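Local coordinates for phosphate-binding protein (Unidentified prokaryotic organism, PDB 3W9V) that binds inorganic phosphate as a secreted DING protein of the PstS family of phosphate-transport binding proteins, at residues Gln136-Ala141 and Asp192-Ala197. The protein carries 1 engineered substitution. Residues are numbered along the deposited sequence; the frame is centred on the assembly and turned at random.
Sequences QVVYRA and DGVMAA. With PO4 (phosphate ion), chain C.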
loop_
_atom_site.group_PDB
_atom_site.type_symbol
_atom_site.label_atom_id
_atom_site.label_comp_id
_atom_site.label_asym_id
_atom_site.label_seq_id
_atom_site.Cartn_x
_atom_site.Cartn_y
_atom_site.Cartn_z
ATOM N N GLN A 136 -8.806 -9.467 -19.963
ATOM C CA GLN A 136 -9.347 -10.158 -18.800
ATOM C C GLN A 136 -8.736 -9.582 -17.528
ATOM O O GLN A 136 -7.526 -9.641 -17.333
ATOM C CB GLN A 136 -9.089 -11.662 -18.894
ATOM C CG GLN A 136 -9.739 -12.477 -17.789
ATOM C CD GLN A 136 -9.540 -13.973 -17.961
ATOM O OE1 GLN A 136 -8.462 -14.432 -18.342
ATOM N NE2 GLN A 136 -10.586 -14.744 -17.679
ATOM N N VAL A 137 -9.574 -9.016 -16.670
ATOM C CA VAL A 137 -9.099 -8.395 -15.441
ATOM C C VAL A 137 -8.877 -9.433 -14.344
ATOM O O VAL A 137 -9.731 -10.292 -14.105
ATOM C CB VAL A 137 -10.093 -7.309 -14.958
ATOM C CG1 VAL A 137 -9.763 -6.856 -13.547
ATOM C CG2 VAL A 137 -10.088 -6.127 -15.920
ATOM N N VAL A 138 -7.718 -9.359 -13.695
ATOM C CA VAL A 138 -7.439 -10.142 -12.500
ATOM C C VAL A 138 -7.457 -9.179 -11.322
ATOM O O VAL A 138 -6.908 -8.079 -11.407
ATOM C CB VAL A 138 -6.068 -10.841 -12.582
ATOM C CG1 VAL A 138 -5.875 -11.775 -11.396
ATOM C CG2 VAL A 138 -5.937 -11.605 -13.893
ATOM N N TYR A 139 -8.099 -9.575 -10.230
ATOM C CA TYR A 139 -8.208 -8.702 -9.070
ATOM C C TYR A 139 -8.017 -9.505 -7.783
ATOM O O TYR A 139 -8.031 -10.744 -7.794
ATOM C CB TYR A 139 -9.559 -7.958 -9.067
ATOM C CG TYR A 139 -10.751 -8.882 -8.960
ATOM C CD1 TYR A 139 -11.308 -9.177 -7.725
ATOM C CD2 TYR A 139 -11.308 -9.478 -10.092
ATOM C CE1 TYR A 139 -12.385 -10.035 -7.610
ATOM C CE2 TYR A 139 -12.389 -10.348 -9.983
ATOM C CZ TYR A 139 -12.919 -10.621 -8.733
ATOM O OH TYR A 139 -13.993 -11.479 -8.581
ATOM N N ARG A 140 -7.834 -8.800 -6.673
ATOM C CA ARG A 140 -7.649 -9.460 -5.384
ATOM C C ARG A 140 -8.987 -9.894 -4.796
ATOM O O ARG A 140 -9.899 -9.082 -4.642
ATOM C CB ARG A 140 -6.920 -8.537 -4.410
ATOM C CG ARG A 140 -5.466 -8.320 -4.783
ATOM C CD ARG A 140 -4.581 -9.507 -4.387
ATOM N NE ARG A 140 -4.475 -9.594 -2.937
ATOM C CZ ARG A 140 -3.683 -8.829 -2.190
ATOM N NH1 ARG A 140 -2.856 -7.943 -2.737
ATOM N NH2 ARG A 140 -3.721 -8.970 -0.876
ATOM N N ALA A 141 -9.085 -11.179 -4.466
ATOM C CA ALA A 141 -10.301 -11.748 -3.911
ATOM C C ALA A 141 -10.602 -11.194 -2.531
ATOM O O ALA A 141 -11.760 -11.000 -2.175
ATOM C CB ALA A 141 -10.167 -13.264 -3.834
ATOM N N ASP A 192 1.147 -12.392 -4.702
ATOM C CA ASP A 192 1.701 -13.536 -5.420
ATOM C C ASP A 192 0.658 -14.346 -6.196
ATOM O O ASP A 192 0.920 -14.774 -7.323
ATOM C CB ASP A 192 2.547 -14.429 -4.499
ATOM C CG ASP A 192 1.755 -15.039 -3.356
ATOM O OD1 ASP A 192 0.616 -14.613 -3.091
ATOM O OD2 ASP A 192 2.297 -15.953 -2.699
ATOM N N GLY A 193 -0.520 -14.539 -5.616
ATOM C CA GLY A 193 -1.573 -15.275 -6.293
ATOM C C GLY A 193 -2.064 -14.556 -7.537
ATOM O O GLY A 193 -2.310 -15.183 -8.571
ATOM N N VAL A 194 -2.195 -13.236 -7.452
ATOM C CA VAL A 194 -2.579 -12.459 -8.618
ATOM C C VAL A 194 -1.507 -12.531 -9.710
ATOM O O VAL A 194 -1.834 -12.735 -10.877
ATOM C CB VAL A 194 -2.934 -11.013 -8.250
ATOM C CG1 VAL A 194 -3.042 -10.162 -9.501
ATOM C CG2 VAL A 194 -4.250 -10.981 -7.486
ATOM N N MET A 195 -0.234 -12.399 -9.347
ATOM C CA MET A 195 0.817 -12.498 -10.359
ATOM C C MET A 195 0.885 -13.886 -10.995
ATOM O O MET A 195 1.146 -14.011 -12.192
ATOM C CB MET A 195 2.185 -12.089 -9.808
ATOM C CG MET A 195 2.339 -10.586 -9.587
ATOM S SD MET A 195 1.942 -9.554 -11.024
ATOM C CE MET A 195 3.207 -10.059 -12.188
ATOM N N ALA A 196 0.632 -14.927 -10.205
ATOM C CA ALA A 196 0.619 -16.285 -10.747
ATOM C C ALA A 196 -0.506 -16.443 -11.776
ATOM O O ALA A 196 -0.325 -17.076 -12.823
ATOM C CB ALA A 196 0.483 -17.312 -9.628
ATOM N N ALA A 197 -1.662 -15.852 -11.490
ATOM C CA ALA A 197 -2.771 -15.871 -12.436
ATOM C C ALA A 197 -2.434 -15.061 -13.685
ATOM O O ALA A 197 -2.710 -15.490 -14.807
ATOM C CB ALA A 197 -4.040 -15.341 -11.783
HETATM P P PO4 C . -2.140 -6.105 0.450
HETATM O O1 PO4 C . -1.759 -7.575 0.491
HETATM O O2 PO4 C . -2.737 -5.734 -0.901
HETATM O O3 PO4 C . -3.116 -5.765 1.569
HETATM O O4 PO4 C . -0.850 -5.319 0.649
#
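In this periplasmic-binding-protein-like fold, Val138 and Arg140 of strand 136-140, which lies between strands 186-188 and 207-208 in a parallel sheet, pack against Val194 and Ala197 of helix 190-199, which follows strand 186-188 and runs back along strand 136-140. The strand and helix segments are nearly antiparallel, at 166°, with their axes 8.5 Å apart. Val194 spans Val138 to Arg140 with its two methyls. CG1, anti to its own backbone N (chi1 168°), meets Val138 CG1 at 3.8 Å, the two side chains lying alongside and pointing opposite ways. CG2, anti to the carbonyl carbon, lies against Arg140 CD at 3.4 Å, tight for two carbons, and also touches the carbonyl oxygen of Tyr139. One turn further along the helix, Ala197 CB rests 4.0 Å from that same Val138 CG1, so this methyl is held by two helix residues.

Arg140 carries the contact into the phosphate site. Its chain, folded at the second and third torsions, passes Val194 nearly perpendicular to it and sends the guanidinium to the ion, around which Thr8, Ser32, Ser144 and Thr146 supply hydroxyls. Glu142 forms a salt bridge with NH2 and probably steadies the group's orientation. An alanine here would probably leave the phosphate without its two guanidinium bonds, take the arginine's charge away from Glu142 and open a gap beside Val194 CG2. The grip is two-pronged and uneven: NH1 reaches phosphate O2 at 2.9 Å with a bent N-H...O angle of 131°. An N-H of NH2 points almost straight at O1, 2.8 Å away at the guanidinium edge.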